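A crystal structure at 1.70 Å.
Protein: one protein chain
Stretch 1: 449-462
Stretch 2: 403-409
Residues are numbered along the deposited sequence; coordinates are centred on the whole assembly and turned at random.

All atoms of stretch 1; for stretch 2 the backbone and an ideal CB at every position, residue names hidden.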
# COMPACT_ATOMS: atom_id res chain seq x y z
N GLU A 449 -27.05 2.70 -2.97
CA GLU A 449 -28.05 2.45 -3.99
C GLU A 449 -27.77 3.23 -5.26
O GLU A 449 -27.91 2.70 -6.36
CB GLU A 449 -29.46 2.79 -3.48
CG GLU A 449 -29.96 1.80 -2.44
CD GLU A 449 -29.17 1.87 -1.16
OE1 GLU A 449 -28.95 0.80 -0.54
OE2 GLU A 449 -28.77 2.98 -0.76
N LEU A 450 -27.36 4.49 -5.10
CA LEU A 450 -27.05 5.32 -6.26
C LEU A 450 -25.76 4.82 -6.90
O LEU A 450 -25.61 4.85 -8.12
CB LEU A 450 -26.90 6.78 -5.86
CG LEU A 450 -26.55 7.71 -7.04
CD1 LEU A 450 -27.61 7.58 -8.14
CD2 LEU A 450 -26.49 9.14 -6.55
N VAL A 451 -24.82 4.38 -6.06
CA VAL A 451 -23.57 3.85 -6.58
C VAL A 451 -23.90 2.66 -7.49
O VAL A 451 -23.42 2.58 -8.62
CB VAL A 451 -22.65 3.35 -5.43
CG1 VAL A 451 -21.49 2.53 -5.99
CG2 VAL A 451 -22.13 4.54 -4.65
N ARG A 452 -24.74 1.75 -7.00
CA ARG A 452 -25.11 0.58 -7.80
C ARG A 452 -25.85 0.95 -9.08
O ARG A 452 -25.59 0.38 -10.14
CB ARG A 452 -25.95 -0.40 -6.97
CG ARG A 452 -26.43 -1.63 -7.76
CD ARG A 452 -25.27 -2.44 -8.35
NE ARG A 452 -25.73 -3.61 -9.11
CZ ARG A 452 -26.25 -4.70 -8.56
NH1 ARG A 452 -26.39 -4.80 -7.25
NH2 ARG A 452 -26.65 -5.70 -9.34
N ALA A 453 -26.77 1.91 -8.99
CA ALA A 453 -27.52 2.35 -10.17
C ALA A 453 -26.56 2.94 -11.20
O ALA A 453 -26.62 2.60 -12.39
CB ALA A 453 -28.57 3.39 -9.77
N LEU A 454 -25.67 3.81 -10.75
CA LEU A 454 -24.70 4.42 -11.65
C LEU A 454 -23.87 3.39 -12.39
O LEU A 454 -23.66 3.49 -13.60
CB LEU A 454 -23.77 5.36 -10.88
CG LEU A 454 -24.41 6.69 -10.47
CD1 LEU A 454 -23.48 7.44 -9.52
CD2 LEU A 454 -24.69 7.51 -11.71
N LEU A 455 -23.39 2.39 -11.66
CA LEU A 455 -22.58 1.34 -12.26
C LEU A 455 -23.40 0.56 -13.29
O LEU A 455 -22.88 0.19 -14.34
CB LEU A 455 -22.05 0.39 -11.19
CG LEU A 455 -20.86 0.90 -10.36
CD1 LEU A 455 -20.58 -0.03 -9.20
CD2 LEU A 455 -19.64 1.02 -11.26
N GLU A 456 -24.67 0.33 -13.00
CA GLU A 456 -25.53 -0.39 -13.92
C GLU A 456 -25.75 0.36 -15.23
O GLU A 456 -25.79 -0.24 -16.30
CB GLU A 456 -26.89 -0.68 -13.27
CG GLU A 456 -26.87 -1.77 -12.20
CD GLU A 456 -26.48 -3.13 -12.76
OE1 GLU A 456 -26.84 -3.42 -13.92
OE2 GLU A 456 -25.83 -3.91 -12.03
N GLU A 457 -25.91 1.68 -15.14
CA GLU A 457 -26.13 2.49 -16.34
C GLU A 457 -24.80 2.77 -17.05
O GLU A 457 -24.74 2.80 -18.28
CB GLU A 457 -26.80 3.82 -15.98
CG GLU A 457 -28.13 3.69 -15.23
CD GLU A 457 -29.24 3.06 -16.06
OE1 GLU A 457 -30.40 3.10 -15.61
OE2 GLU A 457 -28.95 2.52 -17.15
N ALA A 458 -23.74 2.98 -16.27
CA ALA A 458 -22.43 3.26 -16.85
C ALA A 458 -21.95 2.03 -17.63
O ALA A 458 -21.34 2.16 -18.69
CB ALA A 458 -21.44 3.60 -15.74
N ARG A 459 -22.25 0.86 -17.08
CA ARG A 459 -21.86 -0.41 -17.68
C ARG A 459 -22.38 -0.57 -19.11
O ARG A 459 -21.63 -0.96 -20.02
CB ARG A 459 -22.40 -1.55 -16.81
CG ARG A 459 -21.80 -2.91 -17.06
CD ARG A 459 -22.31 -3.87 -15.99
NE ARG A 459 -21.60 -5.15 -15.99
CZ ARG A 459 -21.69 -6.04 -15.01
NH1 ARG A 459 -22.46 -5.79 -13.96
NH2 ARG A 459 -21.01 -7.17 -15.07
N LYS A 460 -23.65 -0.27 -19.31
CA LYS A 460 -24.28 -0.39 -20.62
C LYS A 460 -23.64 0.52 -21.66
O LYS A 460 -24.00 0.49 -22.84
CB LYS A 460 -25.78 -0.09 -20.52
CG LYS A 460 -26.51 -0.95 -19.49
CD LYS A 460 -28.02 -0.78 -19.58
CE LYS A 460 -28.44 0.66 -19.36
NZ LYS A 460 -29.92 0.82 -19.44
N LEU A 461 -22.68 1.33 -21.22
CA LEU A 461 -21.98 2.26 -22.11
C LEU A 461 -20.68 1.66 -22.61
O LEU A 461 -20.03 2.22 -23.50
CB LEU A 461 -21.71 3.58 -21.38
CG LEU A 461 -22.54 4.79 -21.79
CD1 LEU A 461 -23.98 4.39 -22.07
CD2 LEU A 461 -22.47 5.84 -20.70
N VAL A 462 -20.28 0.53 -22.03
CA VAL A 462 -19.05 -0.14 -22.43
C VAL A 462 -19.36 -1.53 -22.96
O VAL A 462 -18.47 -2.23 -23.45
CB VAL A 462 -18.06 -0.26 -21.25
CG1 VAL A 462 -17.77 1.11 -20.67
CG2 VAL A 462 -18.63 -1.20 -20.19
N UNK A 403 -21.82 11.39 -20.88
CA UNK A 403 -23.13 10.75 -20.99
C UNK A 403 -23.77 10.66 -19.60
O UNK A 403 -23.27 9.95 -18.73
CB UNK A 403 -23.01 9.36 -21.62
N UNK A 404 -24.88 11.38 -19.39
CA UNK A 404 -25.58 11.36 -18.10
C UNK A 404 -26.05 9.95 -17.74
O UNK A 404 -26.49 9.20 -18.61
CB UNK A 404 -26.78 12.31 -18.13
N UNK A 405 -25.95 9.60 -16.46
CA UNK A 405 -26.35 8.27 -16.00
C UNK A 405 -27.35 8.37 -14.85
O UNK A 405 -27.23 9.23 -13.98
CB UNK A 405 -25.12 7.46 -15.56
N UNK A 406 -28.32 7.46 -14.85
CA UNK A 406 -29.36 7.48 -13.83
C UNK A 406 -30.09 8.81 -14.02
O UNK A 406 -30.26 9.27 -15.15
CB UNK A 406 -28.79 7.33 -12.42
N UNK A 407 -30.51 9.43 -12.92
CA UNK A 407 -31.22 10.70 -13.04
C UNK A 407 -30.35 11.87 -12.65
O UNK A 407 -30.84 12.87 -12.11
CB UNK A 407 -32.48 10.69 -12.18
N UNK A 408 -29.05 11.76 -12.91
CA UNK A 408 -28.10 12.81 -12.55
C UNK A 408 -27.68 13.69 -13.73
O UNK A 408 -27.35 13.19 -14.81
CB UNK A 408 -26.86 12.18 -11.92
N UNK A 409 -27.67 14.99 -13.48
CA UNK A 409 -27.27 15.97 -14.49
C UNK A 409 -25.76 16.19 -14.38
O UNK A 409 -25.27 16.67 -13.35
CB UNK A 409 -28.03 17.29 -14.32

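Most of stretch 1 is helix, which begins earlier in the chain. The side chains it offers to stretch 2 are mostly apolar: Leu 450, Leu 454, Ala 458 and Leu 461, with Glu 457 beside them. No hydrogen bond joins the two stretches, so the contact rests on packing, mostly of apolar side chains.

Position 403 points its CA-to-CB bond toward stretch 1. Its ideal CB lies 3.7 Å from Leu 461 CD2. An apolar side chain could rest on that leucine, and so could a long one with an aliphatic stem. The local geometry does not choose between them. The deposited residue is Arg 403. Its side chain is extended beyond chi1 (m, then t, t) and runs along Leu 461. The guanidinium meets the leucine with its edge, NH1 lying 3.2 Å from Leu 461 CG. This is a packing contact; no acceptor of stretch 1 is engaged.

Position 404 points away, and nothing of stretch 1 lies within 5.5 Å of its ideal CB. Phi is -60° and psi 142°. Many residues would do, and proline suits this phi well. The residue is Pro 404, which makes no contact with stretch 1.

Position 405 points toward the helix. Its ideal CB is 3.9 Å from Leu 454 CD2 and 4.0 Å from Glu 457 CB. Ahead lie Ala 458 and Leu 461. A medium-sized apolar side chain is expected: leucine, isoleucine or methionine. The residue is Leu 405, rotamer m, t. Its CD1 sits 3.3 Å from Ala 458 CB, a tight approach, and its CD2 lies 3.6 Å from Leu 461 CD2. It has the largest area covered by the other stretch.

Position 406 also points toward the helix. Its ideal CB is 4.2 Å from Leu 454 CD2, 4.4 Å from Leu 450 CD1 and 4.6 Å from Glu 457 CG. Phi is 63° and psi -143°, a region that glycine enters most easily. A small residue suits both the backbone and the nearby side chains. The residue is Ala 406. Its CB lies 4.1 Å from Leu 454 CD2, and its N is 3.8 Å from Glu 457 CG.

Position 407 is the third residue of a type II' turn from 405 to 408. Its ideal CB would point sideways into open space, so a side chain could be accommodated. Small or polar residues are common at such a place. The residue is Gly 407.

Position 408 closes the turn, its N bonding to Leu 405 O at 3.3 Å. CA-to-CB points toward stretch 1, but the ideal CB is still 5.1 Å from Leu 454 CD2. A longer apolar side chain, such as leucine or methionine, could close the gap. The residue is Leu 408, whose CD1 reaches Leu 454 CD2 at 3.8 Å and Leu 450 CD2 at 4.1 Å.

Position 409 is out of reach, so stretch 1 sets no preference. The residue is Thr 409.

Stretch 2, residues 403-409: RPLAGLT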
# COMPACT_ATOMS: atom_id res chain seq x y z
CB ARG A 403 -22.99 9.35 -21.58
CG ARG A 403 -22.16 9.28 -22.85
CD ARG A 403 -22.02 7.84 -23.33
NE ARG A 403 -21.15 7.72 -24.50
CZ ARG A 403 -20.90 6.58 -25.15
NH1 ARG A 403 -21.47 5.45 -24.75
NH2 ARG A 403 -20.10 6.58 -26.20
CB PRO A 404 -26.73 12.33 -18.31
CG PRO A 404 -27.03 12.17 -19.77
CD PRO A 404 -25.65 12.16 -20.38
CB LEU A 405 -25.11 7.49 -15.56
CG LEU A 405 -23.99 7.41 -16.60
CD1 LEU A 405 -22.82 6.63 -16.03
CD2 LEU A 405 -24.50 6.76 -17.87
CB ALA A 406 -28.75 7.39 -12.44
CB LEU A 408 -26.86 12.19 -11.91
CG LEU A 408 -27.08 11.20 -10.77
CD1 LEU A 408 -25.73 10.80 -10.19
CD2 LEU A 408 -27.95 11.82 -9.69
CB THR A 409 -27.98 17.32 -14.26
OG1 THR A 409 -29.39 17.10 -14.13
CG2 THR A 409 -27.72 18.27 -15.41
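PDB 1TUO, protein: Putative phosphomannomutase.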